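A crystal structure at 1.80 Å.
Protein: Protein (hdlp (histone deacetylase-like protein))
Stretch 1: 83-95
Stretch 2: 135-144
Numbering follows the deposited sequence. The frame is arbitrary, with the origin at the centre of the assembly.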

ATOM      1  N   ARG A  83      23.646  -4.873   9.458  1.00 17.68           N
ATOM      2  CA  ARG A  83      22.538  -5.717   9.885  1.00 15.04           C
ATOM      3  C   ARG A  83      21.964  -5.070  11.132  1.00 21.33           C
ATOM      4  O   ARG A  83      20.761  -4.892  11.271  1.00 24.88           O
ATOM      5  CB  ARG A  83      23.037  -7.125  10.228  1.00 21.02           C
ATOM      6  CG  ARG A  83      22.001  -8.210  10.043  1.00 36.77           C
ATOM      7  CD  ARG A  83      20.691  -7.887  10.709  1.00 41.28           C
ATOM      8  NE  ARG A  83      19.687  -8.899  10.400  1.00 40.05           N
ATOM      9  CZ  ARG A  83      18.435  -8.869  10.846  1.00 51.15           C
ATOM     10  NH1 ARG A  83      18.032  -7.872  11.623  1.00 55.10           N
ATOM     11  NH2 ARG A  83      17.589  -9.839  10.524  1.00 54.26           N
ATOM     12  N   GLU A  84      22.851  -4.706  12.040  1.00 18.76           N
ATOM     13  CA  GLU A  84      22.451  -4.088  13.295  1.00 24.12           C
ATOM     14  C   GLU A  84      21.936  -2.660  13.150  1.00 25.36           C
ATOM     15  O   GLU A  84      20.884  -2.304  13.685  1.00 26.17           O
ATOM     16  CB  GLU A  84      23.630  -4.080  14.259  1.00 32.64           C
ATOM     17  CG  GLU A  84      24.934  -3.659  13.609  1.00 37.91           C
ATOM     18  CD  GLU A  84      25.822  -4.843  13.208  1.00 51.24           C
ATOM     19  OE1 GLU A  84      26.835  -5.076  13.929  1.00 24.82           O
ATOM     20  OE2 GLU A  84      25.505  -5.535  12.196  1.00 22.57           O
ATOM     21  N   LYS A  85      22.692  -1.852  12.425  1.00 18.78           N
ATOM     22  CA  LYS A  85      22.365  -0.449  12.222  1.00 20.03           C
ATOM     23  C   LYS A  85      21.207  -0.124  11.267  1.00 18.31           C
ATOM     24  O   LYS A  85      20.385   0.746  11.560  1.00 21.65           O
ATOM     25  CB  LYS A  85      23.617   0.283  11.731  1.00 18.59           C
ATOM     26  CG  LYS A  85      23.383   1.738  11.335  1.00 35.69           C
ATOM     27  CD  LYS A  85      23.329   2.663  12.528  1.00 51.51           C
ATOM     28  CE  LYS A  85      24.724   2.913  13.058  1.00 59.18           C
ATOM     29  NZ  LYS A  85      25.565   3.521  11.990  1.00 56.63           N
ATOM     30  N   TYR A  86      21.141  -0.827  10.144  1.00 19.45           N
ATOM     31  CA  TYR A  86      20.130  -0.532   9.129  1.00 14.26           C
ATOM     32  C   TYR A  86      19.076  -1.596   8.909  1.00 19.03           C
ATOM     33  O   TYR A  86      18.210  -1.436   8.035  1.00 19.18           O
ATOM     34  CB  TYR A  86      20.841  -0.249   7.814  1.00 14.95           C
ATOM     35  CG  TYR A  86      21.812   0.901   7.926  1.00 19.76           C
ATOM     36  CD1 TYR A  86      21.358   2.195   8.187  1.00 18.83           C
ATOM     37  CD2 TYR A  86      23.184   0.701   7.738  1.00 18.14           C
ATOM     38  CE1 TYR A  86      22.242   3.269   8.250  1.00 20.29           C
ATOM     39  CE2 TYR A  86      24.072   1.758   7.801  1.00 22.66           C
ATOM     40  CZ  TYR A  86      23.592   3.042   8.056  1.00 22.61           C
ATOM     41  OH  TYR A  86      24.471   4.085   8.116  1.00 23.68           O
ATOM     42  N   ASN A  87      19.169  -2.681   9.675  1.00 17.59           N
ATOM     43  CA  ASN A  87      18.199  -3.791   9.616  1.00 18.07           C
ATOM     44  C   ASN A  87      18.209  -4.478   8.247  1.00 24.24           C
ATOM     45  O   ASN A  87      17.191  -5.020   7.802  1.00 18.57           O
ATOM     46  CB  ASN A  87      16.784  -3.252   9.925  1.00 23.87           C
ATOM     47  CG  ASN A  87      15.863  -4.303  10.558  1.00 30.67           C
ATOM     48  OD1 ASN A  87      14.643  -4.094  10.683  1.00 31.55           O
ATOM     49  ND2 ASN A  87      16.439  -5.416  10.981  1.00 20.18           N
ATOM     50  N   ILE A  88      19.368  -4.469   7.592  1.00 18.80           N
ATOM     51  CA  ILE A  88      19.516  -5.096   6.275  1.00 18.55           C
ATOM     52  C   ILE A  88      20.205  -6.455   6.348  1.00 14.36           C
ATOM     53  O   ILE A  88      21.125  -6.629   7.132  1.00 21.93           O
ATOM     54  CB  ILE A  88      20.383  -4.201   5.349  1.00 26.44           C
ATOM     55  CG1 ILE A  88      19.638  -2.911   5.056  1.00 36.30           C
ATOM     56  CG2 ILE A  88      20.683  -4.916   4.041  1.00 43.71           C
ATOM     57  CD1 ILE A  88      18.347  -3.163   4.375  1.00 24.08           C
ATOM     58  N   GLY A  89      19.765  -7.406   5.526  1.00 18.71           N
ATOM     59  CA  GLY A  89      20.436  -8.694   5.503  1.00 20.23           C
ATOM     60  C   GLY A  89      19.699  -9.891   6.058  1.00 20.85           C
ATOM     61  O   GLY A  89      19.996 -11.012   5.648  1.00 25.47           O
ATOM     62  N   GLY A  90      18.781  -9.671   6.997  1.00 21.17           N
ATOM     63  CA  GLY A  90      18.026 -10.781   7.569  1.00 24.44           C
ATOM     64  C   GLY A  90      16.944 -11.297   6.634  1.00 30.60           C
ATOM     65  O   GLY A  90      16.809 -10.802   5.521  1.00 28.13           O
ATOM     66  N   TYR A  91      16.180 -12.302   7.067  1.00 23.38           N
ATOM     67  CA  TYR A  91      15.098 -12.859   6.250  1.00 28.48           C
ATOM     68  C   TYR A  91      14.107 -11.779   5.809  1.00 23.59           C
ATOM     69  O   TYR A  91      13.601 -11.778   4.690  1.00 22.64           O
ATOM     70  CB  TYR A  91      14.307 -13.887   7.050  1.00 29.88           C
ATOM     71  CG  TYR A  91      13.015 -14.297   6.363  1.00 33.88           C
ATOM     72  CD1 TYR A  91      13.025 -15.148   5.257  1.00 39.69           C
ATOM     73  CD2 TYR A  91      11.780 -13.821   6.816  1.00 40.63           C
ATOM     74  CE1 TYR A  91      11.838 -15.522   4.623  1.00 31.76           C
ATOM     75  CE2 TYR A  91      10.588 -14.184   6.190  1.00 37.07           C
ATOM     76  CZ  TYR A  91      10.626 -15.037   5.097  1.00 36.22           C
ATOM     77  OH  TYR A  91       9.450 -15.412   4.489  1.00 44.71           O
ATOM     78  N   GLU A  92      13.822 -10.876   6.728  1.00 23.09           N
ATOM     79  CA  GLU A  92      12.867  -9.807   6.502  1.00 26.61           C
ATOM     80  C   GLU A  92      13.232  -8.798   5.405  1.00 25.78           C
ATOM     81  O   GLU A  92      12.460  -8.596   4.455  1.00 24.95           O
ATOM     82  CB  GLU A  92      12.636  -9.115   7.847  1.00 32.57           C
ATOM     83  CG  GLU A  92      11.801  -7.866   7.832  1.00 41.38           C
ATOM     84  CD  GLU A  92      11.436  -7.428   9.240  1.00 49.02           C
ATOM     85  OE1 GLU A  92      11.328  -6.197   9.478  1.00 45.51           O
ATOM     86  OE2 GLU A  92      11.243  -8.325  10.099  1.00 38.16           O
ATOM     87  N   ASN A  93      14.402  -8.175   5.533  1.00 21.41           N
ATOM     88  CA  ASN A  93      14.874  -7.178   4.569  1.00 21.14           C
ATOM     89  C   ASN A  93      16.214  -7.677   4.028  1.00 22.25           C
ATOM     90  O   ASN A  93      17.270  -7.104   4.297  1.00 20.29           O
ATOM     91  CB  ASN A  93      15.043  -5.846   5.293  1.00 17.27           C
ATOM     92  CG  ASN A  93      13.840  -5.511   6.149  1.00 15.34           C
ATOM     93  OD1 ASN A  93      12.714  -5.394   5.647  1.00 20.33           O
ATOM     94  ND2 ASN A  93      14.060  -5.374   7.456  1.00 20.49           N
ATOM     95  N   PRO A  94      16.170  -8.730   3.197  1.00 25.45           N
ATOM     96  CA  PRO A  94      17.332  -9.383   2.589  1.00 23.05           C
ATOM     97  C   PRO A  94      18.076  -8.571   1.558  1.00 26.51           C
ATOM     98  O   PRO A  94      17.575  -7.582   1.055  1.00 17.36           O
ATOM     99  CB  PRO A  94      16.723 -10.623   1.931  1.00 28.71           C
ATOM    100  CG  PRO A  94      15.371 -10.772   2.606  1.00 40.02           C
ATOM    101  CD  PRO A  94      14.941  -9.348   2.673  1.00 23.03           C
ATOM    102  N   VAL A  95      19.289  -9.010   1.241  1.00 21.12           N
ATOM    103  CA  VAL A  95      20.049  -8.373   0.181  1.00 17.00           C
ATOM    104  C   VAL A  95      19.446  -8.894  -1.138  1.00 17.42           C
ATOM    105  O   VAL A  95      19.274 -10.100  -1.300  1.00 23.43           O
ATOM    106  CB  VAL A  95      21.537  -8.780   0.258  1.00 25.15           C
ATOM    107  CG1 VAL A  95      22.271  -8.366  -1.015  1.00 27.19           C
ATOM    108  CG2 VAL A  95      22.186  -8.108   1.461  1.00 17.37           C
ATOM    109  N   LYS A 135      13.371   6.388   8.428  1.00 16.37           N
ATOM    110  CA  LYS A 135      14.304   7.327   7.837  1.00 16.24           C
ATOM    111  C   LYS A 135      15.680   6.750   7.553  1.00 16.60           C
ATOM    112  O   LYS A 135      16.266   6.985   6.487  1.00 17.24           O
ATOM    113  CB  LYS A 135      14.415   8.568   8.746  1.00 21.29           C
ATOM    114  CG  LYS A 135      15.445   9.602   8.310  1.00 30.43           C
ATOM    115  CD  LYS A 135      15.401  10.867   9.197  1.00 30.26           C
ATOM    116  CE  LYS A 135      14.244  11.814   8.857  1.00 35.01           C
ATOM    117  NZ  LYS A 135      14.417  12.607   7.578  1.00 20.61           N
ATOM    118  N   SER A 136      16.176   5.946   8.484  1.00 18.01           N
ATOM    119  CA  SER A 136      17.503   5.382   8.352  1.00 15.26           C
ATOM    120  C   SER A 136      17.551   3.897   8.641  1.00 15.40           C
ATOM    121  O   SER A 136      18.576   3.397   9.103  1.00 18.77           O
ATOM    122  CB  SER A 136      18.453   6.114   9.313  1.00 18.07           C
ATOM    123  OG  SER A 136      18.350   7.516   9.150  1.00 22.22           O
ATOM    124  N   ARG A 137      16.476   3.166   8.345  1.00 19.71           N
ATOM    125  CA  ARG A 137      16.465   1.733   8.628  1.00 17.29           C
ATOM    126  C   ARG A 137      15.385   0.953   7.869  1.00 16.14           C
ATOM    127  O   ARG A 137      14.273   1.441   7.724  1.00 16.88           O
ATOM    128  CB  ARG A 137      16.269   1.530  10.137  1.00 24.19           C
ATOM    129  CG  ARG A 137      15.877   0.132  10.556  1.00 32.56           C
ATOM    130  CD  ARG A 137      15.597   0.098  12.053  1.00 47.98           C
ATOM    131  NE  ARG A 137      16.821   0.134  12.842  1.00 50.95           N
ATOM    132  CZ  ARG A 137      17.496  -0.947  13.219  1.00 50.38           C
ATOM    133  NH1 ARG A 137      17.063  -2.154  12.880  1.00 45.26           N
ATOM    134  NH2 ARG A 137      18.608  -0.823  13.930  1.00 55.31           N
ATOM    135  N   ALA A 138      15.711  -0.260   7.416  1.00 18.07           N
ATOM    136  CA  ALA A 138      14.746  -1.094   6.696  1.00 21.48           C
ATOM    137  C   ALA A 138      13.762  -1.721   7.690  1.00 21.04           C
ATOM    138  O   ALA A 138      14.080  -1.884   8.870  1.00 18.97           O
ATOM    139  CB  ALA A 138      15.487  -2.208   5.893  1.00 16.55           C
ATOM    140  N   ASN A 139      12.567  -2.073   7.228  1.00 13.83           N
ATOM    141  CA  ASN A 139      11.586  -2.644   8.121  1.00 12.92           C
ATOM    142  C   ASN A 139      10.377  -3.179   7.362  1.00 20.92           C
ATOM    143  O   ASN A 139       9.909  -2.550   6.411  1.00 16.81           O
ATOM    144  CB  ASN A 139      11.149  -1.558   9.127  1.00 13.14           C
ATOM    145  CG  ASN A 139      10.077  -2.032  10.082  1.00 20.34           C
ATOM    146  OD1 ASN A 139      10.277  -2.984  10.839  1.00 19.76           O
ATOM    147  ND2 ASN A 139       8.927  -1.359  10.062  1.00 16.36           N
ATOM    148  N   GLY A 140       9.890  -4.345   7.782  1.00 19.30           N
ATOM    149  CA  GLY A 140       8.712  -4.933   7.160  1.00 21.34           C
ATOM    150  C   GLY A 140       8.776  -5.128   5.656  1.00 20.19           C
ATOM    151  O   GLY A 140       7.793  -4.867   4.955  1.00 18.77           O
ATOM    152  N   PHE A 141       9.920  -5.597   5.164  1.00 15.52           N
ATOM    153  CA  PHE A 141      10.127  -5.846   3.734  1.00 20.71           C
ATOM    154  C   PHE A 141      10.353  -4.550   2.982  1.00 14.45           C
ATOM    155  O   PHE A 141      10.559  -4.577   1.780  1.00 16.39           O
ATOM    156  CB  PHE A 141       8.908  -6.494   3.062  1.00 20.03           C
ATOM    157  CG  PHE A 141       8.381  -7.729   3.737  1.00 28.32           C
ATOM    158  CD1 PHE A 141       7.116  -8.221   3.379  1.00 24.25           C
ATOM    159  CD2 PHE A 141       9.124  -8.420   4.687  1.00 30.11           C
ATOM    160  CE1 PHE A 141       6.610  -9.369   3.953  1.00 25.94           C
ATOM    161  CE2 PHE A 141       8.614  -9.584   5.270  1.00 21.64           C
ATOM    162  CZ  PHE A 141       7.356 -10.055   4.897  1.00 24.44           C
ATOM    163  N   CYS A 142      10.282  -3.414   3.668  1.00 16.77           N
ATOM    164  CA  CYS A 142      10.474  -2.133   2.995  1.00 17.71           C
ATOM    165  C   CYS A 142      11.847  -1.511   3.256  1.00 18.09           C
ATOM    166  O   CYS A 142      12.328  -1.510   4.400  1.00 16.60           O
ATOM    167  CB  CYS A 142       9.389  -1.147   3.445  1.00 13.95           C
ATOM    168  SG  CYS A 142       7.703  -1.709   3.130  1.00 16.63           S
ATOM    169  N   TYR A 143      12.464  -0.982   2.194  1.00 12.50           N
ATOM    170  CA  TYR A 143      13.768  -0.336   2.294  1.00 15.32           C
ATOM    171  C   TYR A 143      13.666   1.172   2.090  1.00 17.35           C
ATOM    172  O   TYR A 143      14.444   1.930   2.666  1.00 16.67           O
ATOM    173  CB  TYR A 143      14.763  -0.885   1.267  1.00 13.07           C
ATOM    174  CG  TYR A 143      14.871  -2.395   1.259  1.00 15.80           C
ATOM    175  CD1 TYR A 143      13.969  -3.171   0.533  1.00 15.48           C
ATOM    176  CD2 TYR A 143      15.881  -3.044   1.974  1.00 14.60           C
ATOM    177  CE1 TYR A 143      14.073  -4.574   0.510  1.00 11.99           C
ATOM    178  CE2 TYR A 143      15.992  -4.437   1.963  1.00 10.74           C
ATOM    179  CZ  TYR A 143      15.085  -5.192   1.224  1.00 20.89           C
ATOM    180  OH  TYR A 143      15.211  -6.564   1.164  1.00 18.87           O
ATOM    181  N   ILE A 144      12.714   1.606   1.266  1.00 14.93           N
ATOM    182  CA  ILE A 144      12.521   3.029   1.016  1.00 14.17           C
ATOM    183  C   ILE A 144      11.045   3.326   1.261  1.00 17.22           C
ATOM    184  O   ILE A 144      10.175   2.604   0.768  1.00 14.72           O
ATOM    185  CB  ILE A 144      12.892   3.375  -0.427  1.00 14.87           C
ATOM    186  CG1 ILE A 144      14.358   2.983  -0.679  1.00 16.98           C
ATOM    187  CG2 ILE A 144      12.598   4.844  -0.715  1.00 13.55           C
ATOM    188  CD1 ILE A 144      14.887   3.303  -2.082  1.00 17.42           C
TER
HETATM  189  O   HOH W   1      19.848   3.543  11.455  1.00 23.45           O

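What joins the two backbones where they run closest? A hydrogen bond runs from Ala-138 N to Tyr-86 O, 2.8 Å long and nearly straight at 171°. It lies beside the closest CA approach, 4.3 Å between Tyr-86 CA and Arg-137 CA. Nearby, one water donates to both Lys-85 O and Ser-136 O, at 2.9 and 2.7 Å from its oxygen, and so ties together two carbonyls that could not bond to each other directly.

How does Arg-137 use the end of the helix? Carbonyls in the last turn of a helix lack the amides that would normally follow, and a long cationic side chain can reach them. Arg-137 is extended through chi1 and chi2 (both t) and turns at chi3 (m), so that NH2 donates to Glu-84 O at 2.7 Å, near the guanidinium plane. One face of the guanidinium lies against backbone from Lys-85 to Asn-87. Arg-137 NH2 is also 3.4 Å from Lys-85 O, but the angle is too poor for a hydrogen bond.

How is the turn from Asn-139 to Cys-142 held? This type I' turn has positive phi at both central positions, Gly-140 and Phe-141; glycine suits such angles, having no side chain to strain. The amides of both residues point to side-chain acceptors of stretch 1. Gly-140 N donates to Glu-92 OE1 at 2.9 Å, a reach made possible by the extended t, t conformation of Glu-92, and Phe-141 N donates to Asn-93 OD1 at 2.8 Å. Asparagine suits its buried place because its amide can donate as well as accept: Asn-93 ND2 donates to Asn-87 O at 3.2 Å and makes a weak bond to Glu-92 OE1 at 3.5 Å, bracing its own loop while OD1 holds the turn. The Phe-141 ring brings CD2 to 3.3 Å from Glu-92 O, a buried carbonyl left without a polar partner.

Where do apolar packing and burial contribute? The contact buries 652 Å², both sides summed. Ile-88 CD1 sits 3.4 Å from Ala-138 CB and also 3.4 Å from Tyr-143 CD2, at the edge of the tyrosine ring. Ala-138 points its small methyl toward stretch 1, allowing this close packing beside its backbone bond. Tyr-143 combines both roles: its ring packs against Ile-88 and Asn-93, while its hydroxyl OH donates to Pro-94 O at 2.6 Å, giving the carbonyl of this buried proline a partner.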